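Local coordinates for protein serine protease inhibitor (Thermoanaerobacter tengcongensis, PDB 2PEF) that probably inhibits serine-type endopeptidases, as a serpin whose reactive loop inserts into its own main sheet in the latent state, at residues Y75-K80 with L362-G367; N190-E195 with F342-L347; E195-E200 with I316-L321; I233-Y238 with N348-F353. One frame throughout, in Å; residues are numbered along the deposited sequence. Where two conformers were deposited one is given.

Interaction 1: residues Y75-K80 with L362-G367; sequences YTYMKK and LPIFIG
In the buried interior of the serpin fold, helix 67-80 lays the phenol of Tyr77 against Leu362 and Ile364 on strand 362-372, the last of the chain and part of the C-terminal hairpin. The nearest backbones, at the CA atoms of Tyr77 and Leu362, are 11.0 Å apart, and the long aromatic side chain spans that gap. With CG anti to the backbone N of Tyr77 (chi1 -168°), the ring runs out from the helix and its hydroxyl end meets the strand. Tyr77 OH is 3.8 Å from Leu362 CB, and Leu362 CD1 leans obliquely on the ring, 4.1 Å from Tyr77 CZ. The buried hydroxyl is not left to carbon alone, since Tyr77 OH hydrogen-bonds to Asp357 OD2; that bond probably helps fix the ring's position among its apolar neighbours. Phe9 of helix 7-22 meets the same ring with planes at about 50°, and Leu36 of helix 35-46 touches both Tyr77 and Ile364. Ile364 and Phe365 form a classic beta bulge facing Ile355, where the strand turns a corner. The CB of Ile364 points to the side, but its CG1-CD1 branch comes round to the hydroxyl, with Ile364 CD1 3.8 Å from Tyr77 OH.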
loop_
_atom_site.group_PDB
_atom_site.type_symbol
_atom_site.label_atom_id
_atom_site.label_comp_id
_atom_site.label_asym_id
_atom_site.label_seq_id
_atom_site.Cartn_x
_atom_site.Cartn_y
_atom_site.Cartn_z
ATOM N N TYR A 75 -10.728 -4.858 11.065
ATOM C CA TYR A 75 -12.038 -5.356 10.677
ATOM C C TYR A 75 -13.023 -4.199 10.514
ATOM O O TYR A 75 -13.746 -4.132 9.528
ATOM C CB TYR A 75 -12.556 -6.375 11.703
ATOM C CG TYR A 75 -14.024 -6.692 11.570
ATOM C CD1 TYR A 75 -14.482 -7.555 10.576
ATOM C CD2 TYR A 75 -14.958 -6.135 12.444
ATOM C CE1 TYR A 75 -15.831 -7.852 10.450
ATOM C CE2 TYR A 75 -16.313 -6.423 12.324
ATOM C CZ TYR A 75 -16.740 -7.281 11.328
ATOM O OH TYR A 75 -18.081 -7.558 11.217
ATOM N N THR A 76 -13.027 -3.278 11.473
ATOM C CA THR A 76 -13.949 -2.146 11.447
ATOM C C THR A 76 -13.579 -1.168 10.331
ATOM O O THR A 76 -14.456 -0.660 9.620
ATOM C CB THR A 76 -13.972 -1.425 12.803
ATOM O OG1 THR A 76 -14.168 -2.391 13.847
ATOM C CG2 THR A 76 -15.090 -0.393 12.847
ATOM N N TYR A 77 -12.279 -0.926 10.180
ATOM C CA TYR A 77 -11.775 -0.042 9.133
ATOM C C TYR A 77 -12.183 -0.538 7.750
ATOM O O TYR A 77 -12.720 0.226 6.945
ATOM C CB TYR A 77 -10.255 0.101 9.222
ATOM C CG TYR A 77 -9.702 1.214 8.361
ATOM C CD1 TYR A 77 -10.099 2.537 8.562
ATOM C CD2 TYR A 77 -8.777 0.946 7.353
ATOM C CE1 TYR A 77 -9.590 3.567 7.779
ATOM C CE2 TYR A 77 -8.259 1.974 6.559
ATOM C CZ TYR A 77 -8.673 3.279 6.777
ATOM O OH TYR A 77 -8.171 4.293 5.993
ATOM N N MET A 78 -11.932 -1.820 7.483
ATOM C CA MET A 78 -12.313 -2.443 6.214
ATOM C C MET A 78 -13.825 -2.410 5.989
ATOM O O MET A 78 -14.289 -2.170 4.869
ATOM C CB MET A 78 -11.809 -3.885 6.145
ATOM C CG MET A 78 -10.303 -4.015 5.990
ATOM S SD MET A 78 -9.828 -5.718 5.654
ATOM C CE MET A 78 -9.919 -6.420 7.299
ATOM N N LYS A 79 -14.580 -2.638 7.060
ATOM C CA LYS A 79 -16.036 -2.618 7.013
ATOM C C LYS A 79 -16.562 -1.246 6.604
ATOM O O LYS A 79 -17.586 -1.155 5.922
ATOM C CB LYS A 79 -16.610 -3.013 8.379
ATOM C CG LYS A 79 -18.110 -3.251 8.402
ATOM C CD LYS A 79 -18.510 -3.958 9.684
ATOM C CE LYS A 79 -19.991 -4.266 9.713
ATOM N NZ LYS A 79 -20.327 -5.183 10.845
ATOM N N LYS A 80 -15.854 -0.191 7.008
ATOM C CA LYS A 80 -16.331 1.183 6.812
ATOM C C LYS A 80 -15.709 1.945 5.635
ATOM O O LYS A 80 -16.157 3.054 5.309
ATOM C CB LYS A 80 -16.208 1.981 8.115
ATOM C CG LYS A 80 -17.261 1.597 9.156
ATOM C CD LYS A 80 -17.168 2.428 10.437
ATOM C CE LYS A 80 -17.700 3.855 10.267
ATOM N NZ LYS A 80 -19.093 3.933 9.716
ATOM N N LEU A 362 -5.848 9.004 6.280
ATOM C CA LEU A 362 -4.857 7.944 6.105
ATOM C C LEU A 362 -4.578 7.645 4.632
ATOM O O LEU A 362 -5.504 7.602 3.822
ATOM C CB LEU A 362 -5.306 6.665 6.817
ATOM C CG LEU A 362 -5.265 6.692 8.347
ATOM C CD1 LEU A 362 -5.986 5.479 8.923
ATOM C CD2 LEU A 362 -3.831 6.755 8.856
ATOM N N PRO A 363 -3.296 7.435 4.280
ATOM C CA PRO A 363 -2.955 7.146 2.888
ATOM C C PRO A 363 -3.166 5.681 2.501
ATOM O O PRO A 363 -2.432 4.797 2.962
ATOM C CB PRO A 363 -1.475 7.514 2.815
ATOM C CG PRO A 363 -0.952 7.240 4.186
ATOM C CD PRO A 363 -2.100 7.481 5.145
ATOM N N ILE A 364 -4.165 5.437 1.656
ATOM C CA ILE A 364 -4.389 4.107 1.085
ATOM C C ILE A 364 -3.215 3.738 0.178
ATOM O O ILE A 364 -2.710 2.618 0.235
ATOM C CB ILE A 364 -5.728 4.032 0.291
ATOM C CG1 ILE A 364 -6.911 4.519 1.145
ATOM C CG2 ILE A 364 -5.967 2.627 -0.275
ATOM C CD1 ILE A 364 -7.220 3.673 2.376
ATOM N N PHE A 365 -2.804 4.700 -0.647
ATOM C CA PHE A 365 -1.608 4.617 -1.479
ATOM C C PHE A 365 -0.771 5.869 -1.255
ATOM O O PHE A 365 -1.310 6.960 -1.022
ATOM C CB PHE A 365 -1.988 4.522 -2.960
ATOM C CG PHE A 365 -2.557 3.189 -3.361
ATOM C CD1 PHE A 365 -3.915 2.913 -3.195
ATOM C CD2 PHE A 365 -1.737 2.213 -3.928
ATOM C CE1 PHE A 365 -4.446 1.680 -3.577
ATOM C CE2 PHE A 365 -2.255 0.978 -4.307
ATOM C CZ PHE A 365 -3.609 0.709 -4.133
ATOM N N ILE A 366 0.548 5.712 -1.313
ATOM C CA ILE A 366 1.462 6.854 -1.214
ATOM C C ILE A 366 2.694 6.585 -2.085
ATOM O O ILE A 366 3.221 5.470 -2.108
ATOM C CB ILE A 366 1.813 7.210 0.266
ATOM C CG1 ILE A 366 2.654 8.491 0.341
ATOM C CG2 ILE A 366 2.491 6.035 0.981
ATOM C CD1 ILE A 366 2.676 9.138 1.729
ATOM N N GLY A 367 3.125 7.596 -2.829
ATOM C CA GLY A 367 4.208 7.394 -3.786
ATOM C C GLY A 367 4.928 8.633 -4.260
ATOM O O GLY A 367 4.676 9.741 -3.787
#

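Interaction 2: residues N190-E195 with F342-L347; sequences NRQKVE and FKTVKL
Gln192 reaches over to Thr344 and Val345 with its amide end and its aliphatic stem. Gln192 NE2 comes to 3.7 Å from Thr344 OG1, too long for a hydrogen bond, and the two side chains cross at about a right angle. Further back along the stem, Gln192 CG approaches Val345 CG2 at 4.2 Å, a loose apolar touch. CG of Gln192 sits between the backbone N and the carbonyl carbon (chi1 52°), and the extended remainder carries the amide across to 342-347. Each polar end has its hydrogen-bond partner elsewhere: Gln192 NE2 binds Asp186 OD2, and Thr344 OG1 hydrogen-bonds to Lys373 OXT at the C-terminus. The contact lies far from the chain's centre, where strand 191-201 of the serpin fold runs past the segment that follows the unmodelled remainder of the reactive loop, 335-341. Its backbones stay 8.7 Å apart at the CA atoms of Gln192 and Val345. Gln192 is backbone-bonded to Phe184 of the neighbouring strand 179-185, and Thr344 to Val187 and Lys373, while Thr344 and Val345 form a classic beta bulge facing Leu372. Phe184 and Lys373 both pack on Val345, and Leu372 also touches Val194.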
loop_
_atom_site.group_PDB
_atom_site.type_symbol
_atom_site.label_atom_id
_atom_site.label_comp_id
_atom_site.label_asym_id
_atom_site.label_seq_id
_atom_site.Cartn_x
_atom_site.Cartn_y
_atom_site.Cartn_z
ATOM N N ASN A 190 15.851 12.705 -26.693
ATOM C CA ASN A 190 14.792 12.777 -27.694
ATOM C C ASN A 190 13.560 13.485 -27.142
ATOM O O ASN A 190 13.213 13.320 -25.972
ATOM C CB ASN A 190 14.420 11.378 -28.193
ATOM N N ARG A 191 12.907 14.275 -27.990
ATOM C CA ARG A 191 11.713 15.011 -27.590
ATOM C C ARG A 191 10.463 14.151 -27.727
ATOM O O ARG A 191 10.255 13.506 -28.757
ATOM C CB ARG A 191 11.566 16.296 -28.410
ATOM N N GLN A 192 9.645 14.135 -26.677
ATOM C CA GLN A 192 8.332 13.488 -26.725
ATOM C C GLN A 192 7.282 14.237 -25.909
ATOM O O GLN A 192 7.614 15.111 -25.102
ATOM C CB GLN A 192 8.406 12.002 -26.339
ATOM C CG GLN A 192 9.105 11.683 -25.027
ATOM C CD GLN A 192 9.313 10.189 -24.843
ATOM O OE1 GLN A 192 8.354 9.424 -24.737
ATOM N NE2 GLN A 192 10.572 9.768 -24.812
ATOM N N LYS A 193 6.016 13.890 -26.134
ATOM C CA LYS A 193 4.890 14.619 -25.556
ATOM C C LYS A 193 4.289 13.927 -24.335
ATOM O O LYS A 193 4.064 12.716 -24.342
ATOM C CB LYS A 193 3.808 14.846 -26.615
ATOM N N VAL A 194 4.036 14.715 -23.294
ATOM C CA VAL A 194 3.357 14.246 -22.092
ATOM C C VAL A 194 2.128 15.119 -21.852
ATOM O O VAL A 194 2.207 16.346 -21.920
ATOM C CB VAL A 194 4.280 14.302 -20.847
ATOM C CG1 VAL A 194 3.532 13.844 -19.603
ATOM C CG2 VAL A 194 5.536 13.457 -21.058
ATOM N N GLU A 195 0.997 14.483 -21.566
ATOM C CA GLU A 195 -0.232 15.216 -21.320
ATOM C C GLU A 195 -0.329 15.651 -19.863
ATOM O O GLU A 195 -0.155 14.844 -18.946
ATOM C CB GLU A 195 -1.450 14.390 -21.732
ATOM C CG GLU A 195 -1.704 14.397 -23.236
ATOM C CD GLU A 195 -3.038 13.774 -23.619
ATOM O OE1 GLU A 195 -3.280 12.600 -23.265
ATOM O OE2 GLU A 195 -3.845 14.460 -24.285
ATOM N N PHE A 342 11.795 1.271 -16.131
ATOM C CA PHE A 342 12.531 2.513 -16.324
ATOM C C PHE A 342 11.702 3.541 -17.091
ATOM O O PHE A 342 11.258 3.281 -18.214
ATOM C CB PHE A 342 13.855 2.243 -17.041
ATOM N N LYS A 343 11.483 4.698 -16.468
ATOM C CA LYS A 343 10.791 5.814 -17.112
ATOM C C LYS A 343 11.818 6.756 -17.734
ATOM O O LYS A 343 12.866 7.022 -17.139
ATOM C CB LYS A 343 9.908 6.559 -16.114
ATOM N N THR A 344 11.483 7.285 -18.910
ATOM C CA THR A 344 12.447 7.974 -19.771
ATOM C C THR A 344 12.495 9.494 -19.599
ATOM O O THR A 344 13.461 10.136 -20.002
ATOM C CB THR A 344 12.187 7.652 -21.259
ATOM O OG1 THR A 344 10.845 8.020 -21.602
ATOM C CG2 THR A 344 12.389 6.167 -21.535
ATOM N N VAL A 345 11.451 10.071 -19.011
ATOM C CA VAL A 345 11.390 11.531 -18.862
ATOM C C VAL A 345 11.612 11.969 -17.406
ATOM O O VAL A 345 10.728 11.825 -16.567
ATOM C CB VAL A 345 10.059 12.108 -19.422
ATOM C CG1 VAL A 345 10.003 13.617 -19.233
ATOM C CG2 VAL A 345 9.892 11.740 -20.901
ATOM N N LYS A 346 12.799 12.501 -17.123
ATOM C CA LYS A 346 13.161 12.909 -15.765
ATOM C C LYS A 346 12.558 14.272 -15.440
ATOM O O LYS A 346 12.847 15.265 -16.112
ATOM C CB LYS A 346 14.686 12.938 -15.603
ATOM C CG LYS A 346 15.178 13.322 -14.214
ATOM C CD LYS A 346 16.697 13.265 -14.154
ATOM C CE LYS A 346 17.211 13.563 -12.758
ATOM N NZ LYS A 346 18.695 13.525 -12.718
ATOM N N LEU A 347 11.715 14.311 -14.413
ATOM C CA LEU A 347 11.063 15.551 -14.005
ATOM C C LEU A 347 11.980 16.445 -13.184
ATOM O O LEU A 347 12.727 15.971 -12.325
ATOM C CB LEU A 347 9.793 15.257 -13.206
ATOM C CG LEU A 347 8.644 14.491 -13.870
ATOM C CD1 LEU A 347 7.480 14.427 -12.902
ATOM C CD2 LEU A 347 8.209 15.135 -15.176
#

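Interaction 3: residues E195-E200 with I316-L321; sequences EFMNSE and ISVDEL
Met197 leaves strand 191-201 with CG anti to its carbonyl carbon (chi1 -49°), runs on extended to the sulfur and then bends at the last torsion (chi3 -67°), which lays its thioether across the peptide joining Asp319 to Glu320. This peptide belongs to the turn that leads from strand 310-318 into the proximal hinge of the serpin reactive loop; in the latent state the loop is folded back from here as the inserted strand 322-331. Sulfur and terminal methyl both lie against the peptide: Met197 SD is 3.4 Å from Asp319 C, and Met197 CE is 3.3 Å from Asp319 O. Glu320 N, 3.5 Å from Met197 SD, makes no hydrogen bond to it. Beyond the peptide the methyl meets the strand end, where Met197 CE stands 3.9 Å from Val318 CG1. An alanine here would lack the thioether and its contacts with the Asp319-Glu320 peptide and Val318 CG1, and would probably leave a gap between strand 191-201 and the turn. The turn has bonds of its own. Trp170 NE1 hydrogen-bonds to Asp319 O, the same oxygen that Met197 CE touches, and Asp319 OD1 accepts from Gly322 N and, weakly, from Leu321 N. Two acidic side chains converge beside the methionine, with Glu195 OE1 and Glu320 OE1 5.8 Å apart; their like charges are probably balanced by Lys265 NZ, which forms a salt bridge to each of these oxygens.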
loop_
_atom_site.group_PDB
_atom_site.type_symbol
_atom_site.label_atom_id
_atom_site.label_comp_id
_atom_site.label_asym_id
_atom_site.label_seq_id
_atom_site.Cartn_x
_atom_site.Cartn_y
_atom_site.Cartn_z
ATOM N N GLU A 195 0.997 14.483 -21.566
ATOM C CA GLU A 195 -0.232 15.216 -21.320
ATOM C C GLU A 195 -0.329 15.651 -19.863
ATOM O O GLU A 195 -0.155 14.844 -18.946
ATOM C CB GLU A 195 -1.450 14.390 -21.732
ATOM C CG GLU A 195 -1.704 14.397 -23.236
ATOM C CD GLU A 195 -3.038 13.774 -23.619
ATOM O OE1 GLU A 195 -3.280 12.600 -23.265
ATOM O OE2 GLU A 195 -3.845 14.460 -24.285
ATOM N N PHE A 196 -0.584 16.943 -19.674
ATOM C CA PHE A 196 -0.780 17.525 -18.357
ATOM C C PHE A 196 -2.215 18.009 -18.220
ATOM O O PHE A 196 -2.824 18.468 -19.185
ATOM C CB PHE A 196 0.206 18.667 -18.121
ATOM C CG PHE A 196 1.538 18.214 -17.597
ATOM C CD1 PHE A 196 2.456 17.586 -18.435
ATOM C CD2 PHE A 196 1.874 18.416 -16.266
ATOM C CE1 PHE A 196 3.696 17.166 -17.948
ATOM C CE2 PHE A 196 3.118 18.000 -15.765
ATOM C CZ PHE A 196 4.026 17.376 -16.612
ATOM N N MET A 197 -2.753 17.885 -17.017
ATOM C CA MET A 197 -4.175 18.103 -16.798
ATOM C C MET A 197 -4.400 19.272 -15.841
ATOM O O MET A 197 -3.950 19.242 -14.691
ATOM C CB MET A 197 -4.832 16.824 -16.272
ATOM C CG MET A 197 -4.501 15.557 -17.070
ATOM S SD MET A 197 -5.411 14.090 -16.542
ATOM C CE MET A 197 -4.737 13.804 -14.905
ATOM N N ASN A 198 -5.092 20.294 -16.339
ATOM C CA ASN A 198 -5.347 21.533 -15.604
ATOM C C ASN A 198 -6.686 21.505 -14.894
ATOM O O ASN A 198 -7.699 21.101 -15.477
ATOM C CB ASN A 198 -5.355 22.728 -16.559
ATOM C CG ASN A 198 -3.991 23.037 -17.141
ATOM O OD1 ASN A 198 -2.959 22.642 -16.604
ATOM N ND2 ASN A 198 -3.986 23.772 -18.251
ATOM N N SER A 199 -6.687 21.959 -13.645
ATOM C CA SER A 199 -7.915 22.079 -12.869
ATOM C C SER A 199 -7.859 23.243 -11.890
ATOM O O SER A 199 -6.790 23.800 -11.616
ATOM C CB SER A 199 -8.186 20.786 -12.099
ATOM O OG SER A 199 -7.137 20.526 -11.184
ATOM N N GLU A 200 -9.029 23.613 -11.378
ATOM C CA GLU A 200 -9.113 24.499 -10.234
ATOM C C GLU A 200 -9.404 23.650 -9.020
ATOM O O GLU A 200 -10.383 22.900 -8.995
ATOM C CB GLU A 200 -10.229 25.521 -10.407
ATOM C CG GLU A 200 -9.915 26.622 -11.385
ATOM C CD GLU A 200 -11.123 27.473 -11.697
ATOM O OE1 GLU A 200 -12.151 27.352 -10.988
ATOM O OE2 GLU A 200 -11.039 28.266 -12.655
ATOM N N ILE A 316 -0.360 1.991 -10.510
ATOM C CA ILE A 316 -1.225 3.169 -10.547
ATOM C C ILE A 316 -1.353 3.706 -11.970
ATOM O O ILE A 316 -0.398 3.660 -12.755
ATOM C CB ILE A 316 -0.735 4.304 -9.597
ATOM C CG1 ILE A 316 -1.777 5.431 -9.523
ATOM C CG2 ILE A 316 0.648 4.828 -10.030
ATOM C CD1 ILE A 316 -1.689 6.286 -8.285
ATOM N N SER A 317 -2.540 4.206 -12.295
ATOM C CA SER A 317 -2.748 4.941 -13.528
ATOM C C SER A 317 -3.641 6.134 -13.211
ATOM O O SER A 317 -4.758 5.966 -12.726
ATOM C CB SER A 317 -3.379 4.058 -14.607
ATOM O OG SER A 317 -3.483 4.750 -15.841
ATOM N N VAL A 318 -3.122 7.329 -13.466
ATOM C CA VAL A 318 -3.859 8.579 -13.284
ATOM C C VAL A 318 -4.131 9.182 -14.661
ATOM O O VAL A 318 -3.210 9.385 -15.447
ATOM C CB VAL A 318 -3.057 9.580 -12.415
ATOM C CG1 VAL A 318 -3.676 10.973 -12.451
ATOM C CG2 VAL A 318 -2.954 9.078 -10.976
ATOM N N ASP A 319 -5.399 9.456 -14.953
ATOM C CA ASP A 319 -5.760 10.057 -16.232
ATOM C C ASP A 319 -6.876 11.090 -16.105
ATOM O O ASP A 319 -7.158 11.578 -15.005
ATOM C CB ASP A 319 -6.109 8.979 -17.277
ATOM C CG ASP A 319 -7.325 8.136 -16.891
ATOM O OD1 ASP A 319 -8.107 8.518 -15.987
ATOM O OD2 ASP A 319 -7.495 7.069 -17.509
ATOM N N GLU A 320 -7.498 11.422 -17.238
ATOM C CA GLU A 320 -8.500 12.484 -17.307
ATOM C C GLU A 320 -9.800 12.113 -16.583
ATOM O O GLU A 320 -10.510 12.984 -16.084
ATOM C CB GLU A 320 -8.758 12.891 -18.773
ATOM C CG GLU A 320 -9.522 11.871 -19.641
ATOM C CD GLU A 320 -8.732 10.609 -19.993
ATOM O OE1 GLU A 320 -7.484 10.587 -19.872
ATOM O OE2 GLU A 320 -9.377 9.622 -20.404
ATOM N N LEU A 321 -10.080 10.813 -16.510
ATOM C CA LEU A 321 -11.287 10.301 -15.861
ATOM C C LEU A 321 -11.130 10.107 -14.353
ATOM O O LEU A 321 -12.079 10.325 -13.599
ATOM C CB LEU A 321 -11.737 8.991 -16.527
ATOM C CG LEU A 321 -12.991 8.249 -16.049
ATOM C CD1 LEU A 321 -14.259 9.033 -16.340
ATOM C CD2 LEU A 321 -13.067 6.867 -16.693
#

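Interaction 4: residues I233-Y238 with N348-F353; sequences ISVNEY and NRPFIF
The first turn of helix 235-241 packs on residues 350-352 of strand 345-357, their backbones nearest at the CA atoms of Val235 and Pro350, 7.3 Å apart. It is a helix-on-sheet contact of the serpin fold, in which this short helix lies against the C-terminal hairpin formed by strands 345-357 and 362-372. Val235 makes the closest approach. Its two methyls divide between strand residues two positions apart: Val235 CG2 presses on the proline ring, 3.4 Å from Pro350 CG and tighter than usual van der Waals contact, while Val235 CG1 stands 4.3 Å from Ile352 CD1. Leu370 of the adjacent strand touches both Val235 and Pro350. One turn on, Tyr238 has CG anti to the backbone N (chi1 177°), which carries the ring out from the helix beside Ile352, whose CD1 lies obliquely 4.1 Å from Tyr238 CD2. Pro229 of strand 222-229 touches Tyr238 and Ile352 alike. Phe351, between the two strand residues that meet the helix, points away from it and packs on Leu263 and Phe266 of strand 255-273. The helix begins at an N-cap, Ser234, which holds the turn carrying Val235: Tyr238 N bonds to Ser234 O, and Glu237 N donates to Ser234 OG over 2.9 Å at an N-H...O angle of 157°.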
loop_
_atom_site.group_PDB
_atom_site.type_symbol
_atom_site.label_atom_id
_atom_site.label_comp_id
_atom_site.label_asym_id
_atom_site.label_seq_id
_atom_site.Cartn_x
_atom_site.Cartn_y
_atom_site.Cartn_z
ATOM N N ILE A 233 14.964 22.056 -1.153
ATOM C CA ILE A 233 14.996 20.729 -0.534
ATOM C C ILE A 233 14.897 19.656 -1.610
ATOM O O ILE A 233 14.239 19.861 -2.626
ATOM C CB ILE A 233 13.869 20.556 0.526
ATOM C CG1 ILE A 233 14.220 19.446 1.528
ATOM C CG2 ILE A 233 12.509 20.300 -0.134
ATOM C CD1 ILE A 233 13.437 19.519 2.827
ATOM N N SER A 234 15.551 18.518 -1.388
ATOM C CA SER A 234 15.421 17.386 -2.303
ATOM C C SER A 234 14.169 16.571 -1.983
ATOM O O SER A 234 13.599 16.691 -0.896
ATOM C CB SER A 234 16.657 16.494 -2.218
ATOM O OG SER A 234 16.676 15.791 -0.992
ATOM N N VAL A 235 13.741 15.744 -2.934
ATOM C CA VAL A 235 12.625 14.821 -2.710
ATOM C C VAL A 235 12.914 13.899 -1.521
ATOM O O VAL A 235 12.051 13.706 -0.661
ATOM C CB VAL A 235 12.284 14.015 -3.992
ATOM C CG1 VAL A 235 11.519 12.725 -3.677
ATOM C CG2 VAL A 235 11.476 14.879 -4.940
ATOM N N ASN A 236 14.136 13.368 -1.460
ATOM C CA ASN A 236 14.516 12.434 -0.404
ATOM C C ASN A 236 14.628 13.083 0.970
ATOM O O ASN A 236 14.246 12.484 1.972
ATOM C CB ASN A 236 15.811 11.695 -0.760
ATOM C CG ASN A 236 15.590 10.601 -1.786
ATOM O OD1 ASN A 236 14.451 10.239 -2.090
ATOM N ND2 ASN A 236 16.677 10.067 -2.325
ATOM N N GLU A 237 15.139 14.311 1.012
ATOM C CA GLU A 237 15.236 15.031 2.275
ATOM C C GLU A 237 13.852 15.450 2.746
ATOM O O GLU A 237 13.555 15.381 3.935
ATOM C CB GLU A 237 16.162 16.243 2.177
ATOM C CG GLU A 237 16.347 17.003 3.498
ATOM C CD GLU A 237 16.771 16.113 4.665
ATOM O OE1 GLU A 237 17.756 15.356 4.526
ATOM O OE2 GLU A 237 16.111 16.178 5.727
ATOM N N TYR A 238 12.994 15.871 1.821
ATOM C CA TYR A 238 11.618 16.174 2.206
ATOM C C TYR A 238 10.928 14.953 2.820
ATOM O O TYR A 238 10.259 15.058 3.849
ATOM C CB TYR A 238 10.798 16.728 1.030
ATOM C CG TYR A 238 9.366 16.974 1.438
ATOM C CD1 TYR A 238 8.994 18.157 2.075
ATOM C CD2 TYR A 238 8.391 15.996 1.235
ATOM C CE1 TYR A 238 7.678 18.364 2.482
ATOM C CE2 TYR A 238 7.089 16.191 1.639
ATOM C CZ TYR A 238 6.736 17.374 2.259
ATOM O OH TYR A 238 5.436 17.555 2.655
ATOM N N ASN A 348 11.915 17.742 -13.465
ATOM C CA ASN A 348 12.639 18.741 -12.689
ATOM C C ASN A 348 11.787 19.242 -11.530
ATOM O O ASN A 348 12.293 19.854 -10.583
ATOM C CB ASN A 348 13.086 19.888 -13.589
ATOM C CG ASN A 348 14.193 19.475 -14.536
ATOM O OD1 ASN A 348 15.188 18.878 -14.121
ATOM N ND2 ASN A 348 14.023 19.778 -15.815
ATOM N N ARG A 349 10.490 18.952 -11.611
ATOM C CA ARG A 349 9.558 19.199 -10.522
ATOM C C ARG A 349 8.900 17.882 -10.094
ATOM O O ARG A 349 7.699 17.680 -10.315
ATOM C CB ARG A 349 8.508 20.241 -10.922
ATOM C CG ARG A 349 9.095 21.580 -11.353
ATOM C CD ARG A 349 8.077 22.695 -11.215
ATOM N NE ARG A 349 6.940 22.516 -12.114
ATOM C CZ ARG A 349 5.761 23.109 -11.959
ATOM N NH1 ARG A 349 5.549 23.920 -10.931
ATOM N NH2 ARG A 349 4.786 22.882 -12.830
ATOM N N PRO A 350 9.684 16.984 -9.464
ATOM C CA PRO A 350 9.103 15.726 -9.010
ATOM C C PRO A 350 8.169 16.002 -7.840
ATOM O O PRO A 350 8.243 17.078 -7.233
ATOM C CB PRO A 350 10.320 14.916 -8.555
ATOM C CG PRO A 350 11.326 15.939 -8.182
ATOM C CD PRO A 350 11.115 17.083 -9.112
ATOM N N PHE A 351 7.286 15.055 -7.543
ATOM C CA PHE A 351 6.303 15.259 -6.491
ATOM C C PHE A 351 5.929 13.985 -5.756
ATOM O O PHE A 351 6.128 12.884 -6.259
ATOM C CB PHE A 351 5.051 15.962 -7.037
ATOM C CG PHE A 351 4.309 15.183 -8.089
ATOM C CD1 PHE A 351 3.264 14.327 -7.733
ATOM C CD2 PHE A 351 4.625 15.327 -9.436
ATOM C CE1 PHE A 351 2.563 13.616 -8.702
ATOM C CE2 PHE A 351 3.928 14.618 -10.411
ATOM C CZ PHE A 351 2.892 13.766 -10.043
ATOM N N ILE A 352 5.399 14.172 -4.553
ATOM C CA ILE A 352 4.910 13.089 -3.712
ATOM C C ILE A 352 3.397 13.125 -3.834
ATOM O O ILE A 352 2.812 14.198 -3.962
ATOM C CB ILE A 352 5.356 13.291 -2.228
ATOM C CG1 ILE A 352 6.863 13.050 -2.068
ATOM C CG2 ILE A 352 4.595 12.367 -1.263
ATOM C CD1 ILE A 352 7.736 14.227 -2.431
ATOM N N PHE A 353 2.759 11.964 -3.832
ATOM C CA PHE A 353 1.303 11.937 -3.851
ATOM C C PHE A 353 0.767 10.863 -2.925
ATOM O O PHE A 353 1.490 9.939 -2.535
ATOM C CB PHE A 353 0.770 11.733 -5.275
ATOM C CG PHE A 353 1.056 10.374 -5.827
ATOM C CD1 PHE A 353 0.166 9.322 -5.623
ATOM C CD2 PHE A 353 2.213 10.145 -6.551
ATOM C CE1 PHE A 353 0.441 8.055 -6.123
ATOM C CE2 PHE A 353 2.499 8.880 -7.052
ATOM C CZ PHE A 353 1.608 7.833 -6.843
#

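Interaction 1 is wholly buried, whereas interactions 2, 3 and 4 are partly buried and lie farther from the chain's centre. Interactions 2 and 3 use successive parts of strand 191-201 and share Glu195; interactions 2 and 4 use adjoining, not shared, parts of strand 345-357. Interactions 1 and 4 set different helices against the C-terminal hairpin and are tied together by a probable hydrogen bond from Gly367 N to Phe353 O (2.9 Å). Ile316 of interaction 3 also packs on Phe353. Chemistry follows place: interaction 1 packs a hydrogen-bonded phenol on aliphatic carbons, interaction 4 is apolar, interaction 3 lays a thioether on a peptide, and interaction 2 mixes a loose apolar touch with polar ends bonded elsewhere.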